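Local coordinates for protein CooJ (Rhodospirillum rubrum, PDB 6HK5) that binds nickel as a dimeric metallochaperone of carbon monoxide dehydrogenase, probably supplying the metal for that enzyme's active site, at residues 16-27 with 54-65. Numbering follows the deposited sequence.
Sequences LAHFLDHVEGHM and MAVARASLNAVL. With NI (nickel (II) ion), chain I.
Arg58 and Glu24 meet because each sets CG beside its backbone N; beyond that Glu24 runs extended while Arg58 bends at chi3 (57°), turning its guanidinium side-on to the acid. NE and NH2 of Arg58 both grip Glu24 OE1, at 2.8 and 2.6 Å, and the oxygen lies in the guanidinium plane although the carboxylate is turned 75° from it. An arginine suits this partly exposed margin, since its methylene stem also packs against Leu20 CD2 and the selenium of selenomethionine Met27. Cutting Arg58 back to alanine would probably leave the Glu24 carboxylate without its paired charge and open a gap beside Met27. Branched Leu20 is a knob in the hole formed by Arg58, Leu61, Asn62 and Leu65, its CD1 lying 3.7 Å from Asn62 OD1. Farther along, Leu16 CD2 meets Leu61 CD2 at 3.8 Å, and Phe19 CE2 touches Leu61 CD1 at 3.9 Å. Helices 5-35 and 42-67 of this truncated N-terminal part thus form an antiparallel hairpin, their segments 10.6 Å apart at the axes. A second subunit packs on Phe19 and Leu61, while His22 and His26 bind nickel with histidines of that subunit and Glu29 of a fourth subunit.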
loop_
_atom_site.group_PDB
_atom_site.type_symbol
_atom_site.label_atom_id
_atom_site.label_comp_id
_atom_site.label_asym_id
_atom_site.label_seq_id
_atom_site.Cartn_x
_atom_site.Cartn_y
_atom_site.Cartn_z
ATOM N N LEU A 16 8.222 -1.623 -7.390
ATOM C CA LEU A 16 9.000 -0.423 -7.079
ATOM C C LEU A 16 8.741 0.694 -8.084
ATOM O O LEU A 16 8.660 1.863 -7.700
ATOM C CB LEU A 16 10.499 -0.751 -7.025
ATOM C CG LEU A 16 11.057 -1.401 -5.754
ATOM C CD1 LEU A 16 12.556 -1.635 -5.861
ATOM C CD2 LEU A 16 10.762 -0.526 -4.555
ATOM N N ALA A 17 8.598 0.360 -9.371
ATOM C CA ALA A 17 8.368 1.405 -10.364
ATOM C C ALA A 17 6.974 2.010 -10.214
ATOM O O ALA A 17 6.817 3.236 -10.254
ATOM C CB ALA A 17 8.568 0.851 -11.773
ATOM N N HIS A 18 5.951 1.159 -10.065
ATOM C CA HIS A 18 4.600 1.640 -9.797
ATOM C C HIS A 18 4.570 2.515 -8.556
ATOM O O HIS A 18 3.923 3.567 -8.542
ATOM C CB HIS A 18 3.634 0.457 -9.617
ATOM C CG HIS A 18 3.472 -0.406 -10.835
ATOM N ND1 HIS A 18 3.836 0.004 -12.100
ATOM C CD2 HIS A 18 2.942 -1.645 -10.981
ATOM C CE1 HIS A 18 3.556 -0.952 -12.968
ATOM N NE2 HIS A 18 3.013 -1.962 -12.315
ATOM N N PHE A 19 5.263 2.084 -7.499
ATOM C CA PHE A 19 5.232 2.793 -6.224
ATOM C C PHE A 19 5.909 4.148 -6.330
ATOM O O PHE A 19 5.424 5.141 -5.771
ATOM C CB PHE A 19 5.912 1.957 -5.145
ATOM C CG PHE A 19 6.071 2.673 -3.828
ATOM C CD1 PHE A 19 5.060 2.644 -2.884
ATOM C CD2 PHE A 19 7.229 3.377 -3.535
ATOM C CE1 PHE A 19 5.204 3.306 -1.665
ATOM C CE2 PHE A 19 7.386 4.040 -2.324
ATOM C CZ PHE A 19 6.371 4.005 -1.387
ATOM N N LEU A 20 7.050 4.203 -7.011
ATOM C CA LEU A 20 7.737 5.477 -7.199
ATOM C C LEU A 20 6.880 6.433 -8.027
ATOM O O LEU A 20 6.712 7.604 -7.666
ATOM C CB LEU A 20 9.104 5.244 -7.849
ATOM C CG LEU A 20 10.221 4.822 -6.880
ATOM C CD1 LEU A 20 11.445 4.267 -7.607
ATOM C CD2 LEU A 20 10.633 6.005 -6.017
ATOM N N ASP A 21 6.300 5.933 -9.125
ATOM C CA ASP A 21 5.324 6.723 -9.870
ATOM C C ASP A 21 4.180 7.181 -8.968
ATOM O O ASP A 21 3.781 8.348 -9.001
ATOM C CB ASP A 21 4.779 5.919 -11.057
ATOM C CG ASP A 21 5.725 5.924 -12.259
ATOM O OD1 ASP A 21 6.576 6.843 -12.362
ATOM O OD2 ASP A 21 5.608 5.012 -13.113
ATOM N N HIS A 22 3.665 6.287 -8.120
ATOM C CA HIS A 22 2.497 6.650 -7.324
ATOM C C HIS A 22 2.825 7.759 -6.328
ATOM O O HIS A 22 2.123 8.777 -6.274
ATOM C CB HIS A 22 1.927 5.417 -6.613
ATOM C CG HIS A 22 0.617 5.673 -5.928
ATOM N ND1 HIS A 22 -0.547 5.945 -6.617
ATOM C CD2 HIS A 22 0.290 5.705 -4.616
ATOM C CE1 HIS A 22 -1.532 6.142 -5.762
ATOM N NE2 HIS A 22 -1.052 5.999 -4.538
ATOM N N VAL A 23 3.890 7.596 -5.534
ATOM C CA VAL A 23 4.163 8.591 -4.502
ATOM C C VAL A 23 4.620 9.923 -5.082
ATOM O O VAL A 23 4.461 10.958 -4.431
ATOM C CB VAL A 23 5.202 8.082 -3.496
ATOM C CG1 VAL A 23 4.692 6.807 -2.826
ATOM C CG2 VAL A 23 6.541 7.859 -4.184
ATOM N N GLU A 24 5.187 9.932 -6.288
ATOM C CA GLU A 24 5.525 11.205 -6.913
ATOM C C GLU A 24 4.271 11.997 -7.233
ATOM O O GLU A 24 4.283 13.230 -7.175
ATOM C CB GLU A 24 6.375 10.978 -8.157
ATOM C CG GLU A 24 7.837 10.788 -7.803
ATOM C CD GLU A 24 8.640 10.051 -8.864
ATOM O OE1 GLU A 24 9.827 9.731 -8.593
ATOM O OE2 GLU A 24 8.091 9.799 -9.961
ATOM N N GLY A 25 3.168 11.313 -7.532
ATOM C CA GLY A 25 1.904 12.017 -7.652
ATOM C C GLY A 25 1.491 12.689 -6.357
ATOM O O GLY A 25 1.114 13.865 -6.355
ATOM N N HIS A 26 1.596 11.964 -5.229
ATOM C CA HIS A 26 1.226 12.530 -3.926
ATOM C C HIS A 26 2.170 13.650 -3.487
ATOM O O HIS A 26 1.748 14.605 -2.816
ATOM C CB HIS A 26 1.213 11.450 -2.833
ATOM C CG HIS A 26 0.157 10.393 -3.001
ATOM N ND1 HIS A 26 -1.166 10.687 -3.243
ATOM C CD2 HIS A 26 0.221 9.041 -2.865
ATOM C CE1 HIS A 26 -1.862 9.563 -3.307
ATOM N NE2 HIS A 26 -1.041 8.550 -3.082
HETATM N N MSE A 27 3.445 13.542 -3.810
HETATM C CA MSE A 27 4.379 14.613 -3.463
HETATM C C MSE A 27 4.037 15.904 -4.152
HETATM O O MSE A 27 4.082 16.956 -3.532
HETATM C CB MSE A 27 5.797 14.222 -3.811
HETATM C CG MSE A 27 6.332 13.246 -2.806
HETATM SE SE MSE A 27 7.980 12.525 -3.483
HETATM C CE MSE A 27 9.004 14.194 -3.654
HETATM N N MSE A 54 11.365 12.629 1.457
HETATM C CA MSE A 54 10.828 11.718 0.452
HETATM C C MSE A 54 11.646 11.732 -0.828
HETATM O O MSE A 54 11.820 10.695 -1.459
HETATM C CB MSE A 54 9.370 12.058 0.141
HETATM C CG MSE A 54 8.398 11.350 1.051
HETATM SE SE MSE A 54 8.860 9.438 1.209
HETATM C CE MSE A 54 8.612 8.845 -0.643
ATOM N N ALA A 55 12.139 12.915 -1.214
ATOM C CA ALA A 55 13.042 12.994 -2.356
ATOM C C ALA A 55 14.319 12.184 -2.121
ATOM O O ALA A 55 14.836 11.532 -3.041
ATOM C CB ALA A 55 13.378 14.454 -2.651
ATOM N N VAL A 56 14.857 12.222 -0.902
ATOM C CA VAL A 56 15.978 11.345 -0.569
ATOM C C VAL A 56 15.580 9.887 -0.739
ATOM O O VAL A 56 16.304 9.087 -1.350
ATOM C CB VAL A 56 16.482 11.620 0.855
ATOM C CG1 VAL A 56 17.779 10.785 1.122
ATOM C CG2 VAL A 56 16.723 13.115 1.044
ATOM N N ALA A 57 14.415 9.514 -0.206
ATOM C CA ALA A 57 14.004 8.123 -0.326
ATOM C C ALA A 57 13.854 7.735 -1.792
ATOM O O ALA A 57 14.245 6.635 -2.191
ATOM C CB ALA A 57 12.716 7.880 0.460
ATOM N N ARG A 58 13.359 8.652 -2.626
ATOM C CA ARG A 58 13.220 8.357 -4.047
ATOM C C ARG A 58 14.564 8.054 -4.686
ATOM O O ARG A 58 14.705 7.080 -5.433
ATOM C CB ARG A 58 12.543 9.522 -4.758
ATOM C CG ARG A 58 11.138 9.719 -4.306
ATOM C CD ARG A 58 10.594 11.003 -4.846
ATOM N NE ARG A 58 10.661 11.035 -6.298
ATOM C CZ ARG A 58 11.333 11.942 -6.996
ATOM N NH1 ARG A 58 12.006 12.912 -6.375
ATOM N NH2 ARG A 58 11.312 11.878 -8.320
ATOM N N ALA A 59 15.556 8.904 -4.437
ATOM C CA ALA A 59 16.905 8.625 -4.911
ATOM C C ALA A 59 17.371 7.231 -4.486
ATOM O O ALA A 59 17.837 6.440 -5.313
ATOM C CB ALA A 59 17.867 9.694 -4.384
ATOM N N SER A 60 17.229 6.903 -3.196
ATOM C CA SER A 60 17.778 5.642 -2.703
ATOM C C SER A 60 16.968 4.443 -3.183
ATOM O O SER A 60 17.535 3.363 -3.408
ATOM C CB SER A 60 17.845 5.657 -1.173
ATOM O OG SER A 60 16.551 5.534 -0.607
ATOM N N LEU A 61 15.647 4.596 -3.320
ATOM C CA LEU A 61 14.850 3.493 -3.852
ATOM C C LEU A 61 15.149 3.269 -5.328
ATOM O O LEU A 61 15.169 2.124 -5.803
ATOM C CB LEU A 61 13.364 3.762 -3.656
ATOM C CG LEU A 61 12.724 3.193 -2.396
ATOM C CD1 LEU A 61 11.241 3.576 -2.391
ATOM C CD2 LEU A 61 12.921 1.673 -2.326
ATOM N N ASN A 62 15.391 4.355 -6.068
ATOM C CA ASN A 62 15.783 4.215 -7.463
ATOM C C ASN A 62 17.081 3.417 -7.597
ATOM O O ASN A 62 17.230 2.622 -8.523
ATOM C CB ASN A 62 15.932 5.596 -8.097
ATOM C CG ASN A 62 14.598 6.186 -8.535
ATOM O OD1 ASN A 62 14.106 5.885 -9.624
ATOM N ND2 ASN A 62 14.013 7.039 -7.688
ATOM N N ALA A 63 18.022 3.607 -6.677
ATOM C CA ALA A 63 19.266 2.850 -6.755
ATOM C C ALA A 63 19.016 1.361 -6.524
ATOM O O ALA A 63 19.607 0.514 -7.205
ATOM C CB ALA A 63 20.280 3.415 -5.758
ATOM N N VAL A 64 18.127 1.021 -5.585
ATOM C CA VAL A 64 17.671 -0.357 -5.436
ATOM C C VAL A 64 17.111 -0.880 -6.758
ATOM O O VAL A 64 17.573 -1.897 -7.289
ATOM C CB VAL A 64 16.629 -0.462 -4.314
ATOM C CG1 VAL A 64 15.985 -1.831 -4.352
ATOM C CG2 VAL A 64 17.259 -0.188 -2.952
ATOM N N LEU A 65 16.120 -0.171 -7.315
ATOM C CA LEU A 65 15.521 -0.549 -8.601
ATOM C C LEU A 65 16.577 -0.819 -9.674
ATOM O O LEU A 65 16.475 -1.793 -10.430
ATOM C CB LEU A 65 14.563 0.554 -9.080
ATOM C CG LEU A 65 13.722 0.347 -10.355
ATOM C CD1 LEU A 65 12.918 -0.926 -10.321
ATOM C CD2 LEU A 65 12.785 1.517 -10.622
HETATM NI NI NI I . -1.711 6.674 -2.612
#